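PDB 3IUV: HTH tetR-type domain-containing protein from Streptomyces coelicolor A3, which probably binds a cis-regulatory DNA region as a transcription regulator of the TetR family, although its own target and effector are not known. Local coordinates for residues I20-Q25 against A37-V42; A29-R34 against D56-A61; H76-L79 against E83-L86; E89-L94 against E173-L178. One frame throughout, in Å; residues are numbered along the deposited sequence.

Contact 1 (I20-Q25 against A37-V42); sequences IRVVGQ and AAEADV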
loop_
_atom_site.group_PDB
_atom_site.type_symbol
_atom_site.label_atom_id
_atom_site.label_comp_id
_atom_site.label_asym_id
_atom_site.label_seq_id
_atom_site.Cartn_x
_atom_site.Cartn_y
_atom_site.Cartn_z
ATOM N N ILE A 20 10.581 14.225 -7.856
ATOM C CA ILE A 20 9.748 14.109 -6.677
ATOM C C ILE A 20 8.462 14.927 -6.819
ATOM O O ILE A 20 7.364 14.389 -6.689
ATOM C CB ILE A 20 10.553 14.465 -5.394
ATOM C CG1 ILE A 20 11.115 13.183 -4.765
ATOM C CG2 ILE A 20 9.704 15.230 -4.388
ATOM C CD1 ILE A 20 12.229 13.408 -3.733
ATOM N N ARG A 21 8.580 16.211 -7.124
ATOM C CA ARG A 21 7.386 17.050 -7.206
ATOM C C ARG A 21 6.468 16.675 -8.372
ATOM O O ARG A 21 5.238 16.681 -8.238
ATOM C CB ARG A 21 7.768 18.528 -7.277
ATOM C CG ARG A 21 8.601 18.988 -6.095
ATOM C CD ARG A 21 8.884 20.469 -6.197
ATOM N NE ARG A 21 9.228 20.847 -7.565
ATOM C CZ ARG A 21 10.438 20.708 -8.104
ATOM N NH1 ARG A 21 11.433 20.191 -7.388
ATOM N NH2 ARG A 21 10.655 21.084 -9.361
ATOM N N VAL A 22 7.070 16.348 -9.511
ATOM C CA VAL A 22 6.303 15.954 -10.680
ATOM C C VAL A 22 5.313 14.817 -10.353
ATOM O O VAL A 22 4.188 14.816 -10.845
ATOM C CB VAL A 22 7.236 15.602 -11.882
ATOM C CG1 VAL A 22 6.449 15.019 -13.049
ATOM C CG2 VAL A 22 8.003 16.837 -12.343
ATOM N N VAL A 23 5.708 13.887 -9.488
ATOM C CA VAL A 23 4.935 12.653 -9.289
ATOM C C VAL A 23 3.785 12.692 -8.264
ATOM O O VAL A 23 2.693 12.207 -8.543
ATOM C CB VAL A 23 5.855 11.482 -8.934
ATOM C CG1 VAL A 23 6.770 11.158 -10.100
ATOM C CG2 VAL A 23 6.654 11.825 -7.711
ATOM N N GLY A 24 4.024 13.231 -7.073
ATOM C CA GLY A 24 2.961 13.320 -6.084
ATOM C C GLY A 24 1.874 14.217 -6.642
ATOM O O GLY A 24 0.749 14.285 -6.128
ATOM N N GLN A 25 2.240 14.892 -7.729
ATOM C CA GLN A 25 1.409 15.891 -8.370
ATOM C C GLN A 25 0.960 15.445 -9.770
ATOM O O GLN A 25 0.061 16.043 -10.358
ATOM C CB GLN A 25 2.188 17.205 -8.450
ATOM C CG GLN A 25 1.331 18.449 -8.551
ATOM C CD GLN A 25 0.760 18.655 -9.937
ATOM O OE1 GLN A 25 -0.358 19.153 -10.098
ATOM N NE2 GLN A 25 1.521 18.262 -10.950
ATOM N N ALA A 37 12.850 17.615 -16.692
ATOM C CA ALA A 37 13.700 18.709 -17.159
ATOM C C ALA A 37 12.943 20.030 -17.049
ATOM O O ALA A 37 13.429 21.001 -16.473
ATOM C CB ALA A 37 14.160 18.469 -18.586
ATOM N N ALA A 38 11.737 20.054 -17.602
ATOM C CA ALA A 38 10.866 21.211 -17.458
ATOM C C ALA A 38 10.767 21.638 -15.996
ATOM O O ALA A 38 11.140 22.761 -15.653
ATOM C CB ALA A 38 9.477 20.915 -18.026
ATOM N N GLU A 39 10.275 20.750 -15.135
ATOM C CA GLU A 39 10.043 21.131 -13.740
ATOM C C GLU A 39 11.293 21.661 -13.059
ATOM O O GLU A 39 11.204 22.522 -12.188
ATOM C CB GLU A 39 9.435 19.991 -12.910
ATOM C CG GLU A 39 7.996 20.254 -12.432
ATOM C CD GLU A 39 7.771 21.691 -11.944
ATOM O OE1 GLU A 39 7.578 22.596 -12.797
ATOM O OE2 GLU A 39 7.769 21.911 -10.708
ATOM N N ALA A 40 12.455 21.153 -13.466
ATOM C CA ALA A 40 13.709 21.504 -12.813
ATOM C C ALA A 40 14.334 22.752 -13.421
ATOM O O ALA A 40 15.305 23.289 -12.882
ATOM C CB ALA A 40 14.689 20.333 -12.870
ATOM N N ASP A 41 13.766 23.220 -14.532
ATOM C CA ASP A 41 14.377 24.297 -15.305
ATOM C C ASP A 41 15.856 23.939 -15.482
ATOM O O ASP A 41 16.768 24.625 -15.003
ATOM C CB ASP A 41 14.191 25.652 -14.617
ATOM C CG ASP A 41 14.447 26.829 -15.554
ATOM O OD1 ASP A 41 14.107 26.737 -16.757
ATOM O OD2 ASP A 41 14.989 27.854 -15.083
ATOM N N VAL A 42 16.062 22.832 -16.180
ATOM C CA VAL A 42 17.359 22.207 -16.323
ATOM C C VAL A 42 17.324 21.561 -17.691
ATOM O O VAL A 42 16.286 21.061 -18.119
ATOM C CB VAL A 42 17.574 21.149 -15.201
ATOM C CG1 VAL A 42 18.157 19.867 -15.757
ATOM C CG2 VAL A 42 18.413 21.726 -14.062
#
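Arg21 and Glu39 join the first helix of a TetR-type DNA-binding domain to helix 33-40, which opens the predicted helix-turn-helix motif at residues 32-51. The CB of Glu39 sits 3.5 Å from Val22 CG2, and its CG comes closer still to the same methyl, so the aliphatic half of the glutamate runs alongside the valine, the two side chains passing in opposite directions. Val22 presents this branch because CG2 lies anti to its carbonyl carbon, while CG1 (chi1 173°) is turned to the loop that carries Leu31. Beyond CG the glutamate chain bends at chi2, -41°, and this brings OE2 to the edge of the Arg21 guanidinium, close to its plane. There OE2 takes a hydrogen bond from NH2 of Arg21 that is also a salt bridge, 3.3 Å long. The N-H points fairly straight at the oxygen; seen from the carboxylate, however, the donor stands well above the plane. An apolar foot and a charged tip on one residue thus meet two neighbouring residues of the facing helix. Just past Glu39, helix 33-40 ends in a Schellman motif with Asp41 at positive phi, and the Ala40 carbonyl accepts a hydrogen bond from Arg14 of helix 11-24. Glu39 O also lies at the guanidinium edge, 3.2 Å from Arg21 NH2, but at an angle too poor for a hydrogen bond.

Contact 2 (A29-R34 against D56-A61); sequences AGLSHR and DLMVAA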
loop_
_atom_site.group_PDB
_atom_site.type_symbol
_atom_site.label_atom_id
_atom_site.label_comp_id
_atom_site.label_asym_id
_atom_site.label_seq_id
_atom_site.Cartn_x
_atom_site.Cartn_y
_atom_site.Cartn_z
ATOM N N ALA A 29 2.936 8.289 -14.052
ATOM C CA ALA A 29 2.758 8.474 -15.485
ATOM C C ALA A 29 3.052 9.888 -15.969
ATOM O O ALA A 29 3.078 10.139 -17.174
ATOM C CB ALA A 29 1.352 8.070 -15.883
ATOM N N GLY A 30 3.269 10.810 -15.037
ATOM C CA GLY A 30 3.498 12.198 -15.398
ATOM C C GLY A 30 4.957 12.617 -15.361
ATOM O O GLY A 30 5.281 13.795 -15.526
ATOM N N LEU A 31 5.843 11.648 -15.158
ATOM C CA LEU A 31 7.254 11.949 -14.952
ATOM C C LEU A 31 8.175 11.272 -15.963
ATOM O O LEU A 31 8.294 10.048 -16.002
ATOM C CB LEU A 31 7.661 11.608 -13.514
ATOM C CG LEU A 31 9.103 11.174 -13.265
ATOM C CD1 LEU A 31 9.656 11.825 -12.014
ATOM C CD2 LEU A 31 9.181 9.665 -13.175
ATOM N N SER A 32 8.825 12.093 -16.780
ATOM C CA SER A 32 9.766 11.611 -17.777
ATOM C C SER A 32 10.879 12.628 -17.882
ATOM O O SER A 32 10.687 13.788 -17.528
ATOM C CB SER A 32 9.084 11.500 -19.129
ATOM O OG SER A 32 8.943 12.788 -19.701
ATOM N N HIS A 33 12.035 12.198 -18.380
ATOM C CA HIS A 33 13.172 13.099 -18.580
ATOM C C HIS A 33 12.755 14.490 -18.990
ATOM O O HIS A 33 13.244 15.480 -18.448
ATOM C CB HIS A 33 14.108 12.554 -19.647
ATOM C CG HIS A 33 14.897 11.379 -19.186
ATOM N ND1 HIS A 33 14.556 10.087 -19.509
ATOM C CD2 HIS A 33 15.989 11.301 -18.390
ATOM C CE1 HIS A 33 15.417 9.256 -18.943
ATOM N NE2 HIS A 33 16.292 9.969 -18.254
ATOM N N ARG A 34 11.856 14.555 -19.963
ATOM C CA ARG A 34 11.461 15.829 -20.520
ATOM C C ARG A 34 10.634 16.632 -19.509
ATOM O O ARG A 34 10.763 17.855 -19.438
ATOM C CB ARG A 34 10.722 15.621 -21.846
ATOM C CG ARG A 34 10.773 16.810 -22.769
ATOM C CD ARG A 34 11.092 16.392 -24.199
ATOM N NE ARG A 34 11.326 17.554 -25.054
ATOM C CZ ARG A 34 12.067 17.538 -26.162
ATOM N NH1 ARG A 34 12.657 16.415 -26.549
ATOM N NH2 ARG A 34 12.226 18.645 -26.884
ATOM N N ASP A 56 16.401 4.920 -13.214
ATOM C CA ASP A 56 17.399 5.518 -12.342
ATOM C C ASP A 56 16.826 6.766 -11.716
ATOM O O ASP A 56 17.055 7.050 -10.539
ATOM C CB ASP A 56 18.643 5.856 -13.138
ATOM C CG ASP A 56 19.046 4.736 -14.053
ATOM O OD1 ASP A 56 19.350 5.003 -15.238
ATOM O OD2 ASP A 56 19.020 3.581 -13.584
ATOM N N LEU A 57 16.054 7.505 -12.499
ATOM C CA LEU A 57 15.399 8.667 -11.938
ATOM C C LEU A 57 14.407 8.243 -10.845
ATOM O O LEU A 57 14.515 8.682 -9.699
ATOM C CB LEU A 57 14.721 9.492 -13.023
ATOM C CG LEU A 57 14.708 10.979 -12.678
ATOM C CD1 LEU A 57 13.532 11.648 -13.350
ATOM C CD2 LEU A 57 14.646 11.180 -11.165
HETATM N N MSE A 58 13.458 7.376 -11.184
HETATM C CA MSE A 58 12.532 6.870 -10.171
HETATM C C MSE A 58 13.249 6.116 -9.064
HETATM O O MSE A 58 12.766 6.062 -7.927
HETATM C CB MSE A 58 11.465 5.973 -10.786
HETATM C CG MSE A 58 10.511 6.715 -11.688
HETATM SE SE MSE A 58 8.958 5.665 -12.168
HETATM C CE MSE A 58 8.688 6.387 -13.983
ATOM N N VAL A 59 14.391 5.519 -9.391
ATOM C CA VAL A 59 15.116 4.735 -8.399
ATOM C C VAL A 59 15.779 5.650 -7.404
ATOM O O VAL A 59 15.719 5.412 -6.197
ATOM C CB VAL A 59 16.190 3.823 -9.004
ATOM C CG1 VAL A 59 16.985 3.126 -7.873
ATOM C CG2 VAL A 59 15.549 2.802 -9.928
ATOM N N ALA A 60 16.424 6.691 -7.918
ATOM C CA ALA A 60 17.022 7.690 -7.058
ATOM C C ALA A 60 15.879 8.374 -6.336
ATOM O O ALA A 60 15.893 8.501 -5.111
ATOM C CB ALA A 60 17.824 8.694 -7.877
ATOM N N ALA A 61 14.873 8.779 -7.108
ATOM C CA ALA A 61 13.728 9.501 -6.570
ATOM C C ALA A 61 13.212 8.865 -5.277
ATOM O O ALA A 61 12.962 9.556 -4.283
ATOM C CB ALA A 61 12.629 9.577 -7.605
#
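Leu31 divides its two methyl groups between neighbouring residues of helix 54-73. Its CD2 meets selenomethionine Met58, standing 3.4 Å from Met58 CE, with CG and SE somewhat farther off; the leucine and the selenomethionine lie side by side, pointing opposite ways. CD1 of Leu31 lies 4.1 Å from CD1 of Leu57, whose side chain crosses that of Leu31 at a slant. The bend at chi3 of Met58, -147°, carries CE back to the leucine, although the residue's CB does not itself point at the loop.

Around this first shell stand other apolar groups. Ala19 of helix 11-24 touches both leucines, Val22 and Val23 of the same helix pack on Leu31, Ile28 meets Met58 and Phe51 meets Leu57. Two polar bonds lie farther out: Ser32, the N-cap residue of helix 33-40, has its OG hydrogen-bonded to Thr35 OG1, and His33 NE2 is bonded to the carbonyl of Phe51. The loop leading into the predicted helix-turn-helix motif packs here against the start of the long helix 54-73. Since the contact between the two segments is made by hydrocarbon and selenium alone, its hold comes from shape and burial and carries little directional preference.

Contact 3 (H76-L79 against E83-L86); sequences HPAL and EADL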
loop_
_atom_site.group_PDB
_atom_site.type_symbol
_atom_site.label_atom_id
_atom_site.label_comp_id
_atom_site.label_asym_id
_atom_site.label_seq_id
_atom_site.Cartn_x
_atom_site.Cartn_y
_atom_site.Cartn_z
ATOM N N HIS A 76 15.801 8.553 16.357
ATOM C CA HIS A 76 15.389 7.906 17.597
ATOM C C HIS A 76 16.266 6.709 17.838
ATOM O O HIS A 76 15.902 5.578 17.509
ATOM C CB HIS A 76 13.936 7.474 17.553
ATOM C CG HIS A 76 12.991 8.597 17.292
ATOM N ND1 HIS A 76 12.023 8.973 18.193
ATOM C CD2 HIS A 76 12.885 9.435 16.235
ATOM C CE1 HIS A 76 11.342 9.994 17.696
ATOM N NE2 HIS A 76 11.847 10.291 16.508
ATOM N N PRO A 77 17.433 6.964 18.427
ATOM C CA PRO A 77 18.457 5.968 18.764
ATOM C C PRO A 77 17.878 5.010 19.803
ATOM O O PRO A 77 18.201 3.813 19.823
ATOM C CB PRO A 77 19.587 6.808 19.388
ATOM C CG PRO A 77 19.174 8.246 19.239
ATOM C CD PRO A 77 17.694 8.272 19.044
ATOM N N ALA A 78 17.013 5.559 20.654
ATOM C CA ALA A 78 16.276 4.783 21.653
ATOM C C ALA A 78 15.638 3.454 21.171
ATOM O O ALA A 78 15.469 2.523 21.970
ATOM C CB ALA A 78 15.222 5.674 22.335
ATOM N N LEU A 79 15.273 3.362 19.889
ATOM C CA LEU A 79 14.660 2.135 19.348
ATOM C C LEU A 79 15.532 0.919 19.592
ATOM O O LEU A 79 15.039 -0.184 19.820
ATOM C CB LEU A 79 14.422 2.254 17.837
ATOM C CG LEU A 79 13.442 3.265 17.234
ATOM C CD1 LEU A 79 13.675 3.342 15.741
ATOM C CD2 LEU A 79 11.992 2.913 17.527
ATOM N N GLU A 83 16.182 -0.625 27.261
ATOM C CA GLU A 83 15.571 0.022 28.419
ATOM C C GLU A 83 14.459 0.975 27.987
ATOM O O GLU A 83 13.589 1.348 28.780
ATOM C CB GLU A 83 16.611 0.762 29.266
ATOM C CG GLU A 83 17.575 -0.150 30.026
ATOM C CD GLU A 83 16.869 -1.188 30.906
ATOM O OE1 GLU A 83 17.401 -2.310 31.029
ATOM O OE2 GLU A 83 15.794 -0.887 31.479
ATOM N N ALA A 84 14.485 1.350 26.711
ATOM C CA ALA A 84 13.523 2.301 26.189
ATOM C C ALA A 84 12.217 1.631 25.754
ATOM O O ALA A 84 12.206 0.459 25.380
ATOM C CB ALA A 84 14.138 3.079 25.053
ATOM N N ASP A 85 11.126 2.390 25.811
ATOM C CA ASP A 85 9.803 1.899 25.459
ATOM C C ASP A 85 9.673 1.719 23.956
ATOM O O ASP A 85 9.469 2.696 23.218
ATOM C CB ASP A 85 8.741 2.897 25.932
ATOM C CG ASP A 85 7.349 2.542 25.448
ATOM O OD1 ASP A 85 7.051 1.341 25.278
ATOM O OD2 ASP A 85 6.543 3.472 25.243
ATOM N N LEU A 86 9.757 0.470 23.504
ATOM C CA LEU A 86 9.736 0.176 22.079
ATOM C C LEU A 86 8.498 0.719 21.361
ATOM O O LEU A 86 8.620 1.438 20.371
ATOM C CB LEU A 86 9.859 -1.325 21.835
ATOM C CG LEU A 86 9.893 -1.580 20.325
ATOM C CD1 LEU A 86 10.907 -0.612 19.681
ATOM C CD2 LEU A 86 10.208 -3.046 19.984
#
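Two small methyl groups and two leucine ends face each other where the chain turns between helix 54-73 and helix 86-98. Ala84 directs its CB at the 3-10 turn 77-79, and the methyl comes to 3.9 Å from CB of Ala78 and 3.4 Å from that residue's carbonyl oxygen, O. The Ala78 CB, by contrast, lies across the line of approach, so the methyls meet at an angle. Farther along, Leu79 and Leu86 set out from the backbone obliquely and approach through their ends, CD2 of Leu79 standing 4.3 Å from CD1 of Leu86. For Leu86, a CG anti to the backbone N (chi1 -178°) combined with a chi2 of 48° turns CD1 toward Leu79, 4.2 Å from Leu79 O.

Arg139 of helix 121-139 links both sides from outside, with NH2 hydrogen-bonded to Ala84 O and NH1 weakly to Leu79 O. Leu79 packs further on Leu90 and Leu135, and Leu86 on Ile179. The arrangement is that of a compact interhelical connection: a short 3-10 turn packs against the extended piece of chain that leads, through the N-cap residue Asp85, into helix 86-98 of the all-helical TetR C-terminal domain.

Contact 4 (E89-L94 against E173-L178); sequences ELARVL and EVLTRL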
loop_
_atom_site.group_PDB
_atom_site.type_symbol
_atom_site.label_atom_id
_atom_site.label_comp_id
_atom_site.label_asym_id
_atom_site.label_seq_id
_atom_site.Cartn_x
_atom_site.Cartn_y
_atom_site.Cartn_z
ATOM N N GLU A 89 8.470 4.488 21.194
ATOM C CA GLU A 89 9.444 5.033 20.247
ATOM C C GLU A 89 8.982 4.896 18.804
ATOM O O GLU A 89 9.135 5.823 18.005
ATOM C CB GLU A 89 10.818 4.362 20.427
ATOM C CG GLU A 89 11.672 4.969 21.544
ATOM C CD GLU A 89 12.145 6.386 21.236
ATOM O OE1 GLU A 89 11.619 7.326 21.850
ATOM O OE2 GLU A 89 13.030 6.564 20.374
ATOM N N LEU A 90 8.428 3.731 18.473
ATOM C CA LEU A 90 7.903 3.501 17.136
ATOM C C LEU A 90 6.735 4.429 16.813
ATOM O O LEU A 90 6.666 4.965 15.719
ATOM C CB LEU A 90 7.478 2.045 16.961
ATOM C CG LEU A 90 8.655 1.069 16.862
ATOM C CD1 LEU A 90 8.189 -0.377 17.002
ATOM C CD2 LEU A 90 9.423 1.283 15.563
ATOM N N ALA A 91 5.828 4.630 17.767
ATOM C CA ALA A 91 4.669 5.480 17.523
ATOM C C ALA A 91 5.104 6.907 17.255
ATOM O O ALA A 91 4.404 7.652 16.562
ATOM C CB ALA A 91 3.690 5.427 18.690
ATOM N N ARG A 92 6.268 7.283 17.789
ATOM C CA ARG A 92 6.813 8.628 17.581
ATOM C C ARG A 92 7.602 8.744 16.264
ATOM O O ARG A 92 7.642 9.811 15.663
ATOM C CB ARG A 92 7.658 9.071 18.780
ATOM N N VAL A 93 8.220 7.660 15.808
ATOM C CA VAL A 93 8.800 7.666 14.468
ATOM C C VAL A 93 7.686 7.830 13.436
ATOM O O VAL A 93 7.742 8.690 12.560
ATOM C CB VAL A 93 9.609 6.389 14.181
ATOM C CG1 VAL A 93 9.810 6.219 12.672
ATOM C CG2 VAL A 93 10.961 6.434 14.924
ATOM N N LEU A 94 6.662 7.001 13.562
ATOM C CA LEU A 94 5.472 7.133 12.743
ATOM C C LEU A 94 4.811 8.513 12.848
ATOM O O LEU A 94 4.376 9.066 11.841
ATOM C CB LEU A 94 4.456 6.048 13.096
ATOM C CG LEU A 94 4.625 4.701 12.407
ATOM C CD1 LEU A 94 3.247 4.066 12.233
ATOM C CD2 LEU A 94 5.311 4.888 11.060
ATOM N N GLU A 173 -0.756 1.752 21.434
ATOM C CA GLU A 173 -1.546 0.613 21.865
ATOM C C GLU A 173 -1.385 -0.624 20.957
ATOM O O GLU A 173 -1.167 -1.732 21.439
ATOM C CB GLU A 173 -3.014 1.016 21.951
ATOM C CG GLU A 173 -3.956 -0.116 22.328
ATOM C CD GLU A 173 -3.727 -0.617 23.727
ATOM O OE1 GLU A 173 -3.913 -1.833 23.968
ATOM O OE2 GLU A 173 -3.345 0.206 24.584
ATOM N N VAL A 174 -1.473 -0.428 19.646
ATOM C CA VAL A 174 -1.487 -1.546 18.693
ATOM C C VAL A 174 -0.155 -2.248 18.716
ATOM O O VAL A 174 -0.065 -3.474 18.838
ATOM C CB VAL A 174 -1.704 -1.056 17.245
ATOM C CG1 VAL A 174 -1.563 -2.190 16.282
ATOM C CG2 VAL A 174 -3.070 -0.395 17.068
ATOM N N LEU A 175 0.881 -1.433 18.580
ATOM C CA LEU A 175 2.255 -1.888 18.617
ATOM C C LEU A 175 2.567 -2.690 19.886
ATOM O O LEU A 175 3.144 -3.788 19.818
ATOM C CB LEU A 175 3.194 -0.692 18.443
ATOM C CG LEU A 175 3.013 0.040 17.091
ATOM C CD1 LEU A 175 3.748 1.378 17.030
ATOM C CD2 LEU A 175 3.449 -0.819 15.941
ATOM N N THR A 176 2.158 -2.168 21.038
ATOM C CA THR A 176 2.372 -2.861 22.318
ATOM C C THR A 176 1.834 -4.295 22.321
ATOM O O THR A 176 2.421 -5.188 22.944
ATOM C CB THR A 176 1.728 -2.092 23.493
ATOM O OG1 THR A 176 2.351 -0.809 23.635
ATOM C CG2 THR A 176 1.873 -2.879 24.796
ATOM N N ARG A 177 0.720 -4.518 21.625
ATOM C CA ARG A 177 0.121 -5.852 21.582
ATOM C C ARG A 177 0.936 -6.877 20.813
ATOM O O ARG A 177 0.799 -8.078 21.021
ATOM C CB ARG A 177 -1.265 -5.772 20.979
ATOM C CG ARG A 177 -2.239 -5.026 21.846
ATOM C CD ARG A 177 -3.500 -4.796 21.073
ATOM N NE ARG A 177 -4.441 -3.954 21.795
ATOM C CZ ARG A 177 -5.766 -4.029 21.662
ATOM N NH1 ARG A 177 -6.307 -4.915 20.826
ATOM N NH2 ARG A 177 -6.549 -3.212 22.363
ATOM N N LEU A 178 1.759 -6.397 19.898
ATOM C CA LEU A 178 2.568 -7.279 19.092
ATOM C C LEU A 178 3.852 -7.561 19.834
ATOM O O LEU A 178 4.605 -8.453 19.474
ATOM C CB LEU A 178 2.880 -6.613 17.760
ATOM C CG LEU A 178 1.607 -6.139 17.064
ATOM C CD1 LEU A 178 1.922 -5.062 16.038
ATOM C CD2 LEU A 178 0.901 -7.327 16.436
#
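Helices 86-98 and 168-178 come nearest at Ala91 and Leu175, whose CA atoms are 7.8 Å apart. Both segments are helical, and the small side chain of Ala91 suits such an approach. In segment 89-94 the backbone bonds from Val93 N to Glu89 O and from Leu94 N to Leu90 O keep regular helical spacing.

Leu175 is the side chain that bridges the gap. Its CG lies anti to the carbonyl carbon (chi1 -61°), and the CD1 branch rests against the junction of Leu90 and Ala91. That one methyl stands 3.8 Å from CB of Leu90, 3.9 Å from the backbone N of Ala91 and 4.4 Å from the Ala91 methyl, CB. Leu90 therefore offers the root of its side chain to Leu175, while its end packs on Leu79. On another side of helix 168-178, Arg177 holds Glu173 one turn back: NE gives OE1 a bond of 3.1 Å along the oxygen's anti lone pair and nearly in the guanidinium plane, with a weaker one from NH2.

Among its neighbours, the pair is flanked by helix 142-161, whose Val151 touches Leu175, and by helix 54-73, whose Phe69 and Val72 pack on Val93. The Ala91 carbonyl is hydrogen-bonded to Tyr166 OH. Helix 168-178 also faces the dimer partner: Val174 packs on Ala147 of the second subunit, and Leu178 meets Leu178 of that subunit.

From the N terminus, the chain runs through helix 11-24 and closes a short loop at contact 1 when helix 33-40 returns to it. Contact 2 opens inside that loop, at 29-34, and closes beyond it on helix 54-73, so the two cross; they touch through Val22, Val23 and Leu31 and together tie helix 11-24, helix 33-40 and helix 54-73 to one another. Helix 54-73 then leads to the other side of the chain's centre. There contact 3 closes a tight turn before helix 86-98, and contact 4 spans 78 residues to join that helix to 168-178. Contacts 3 and 4 are in series and meet at Glu89 and Leu90; their centres lie 34 to 38 Å from those of contacts 1 and 2.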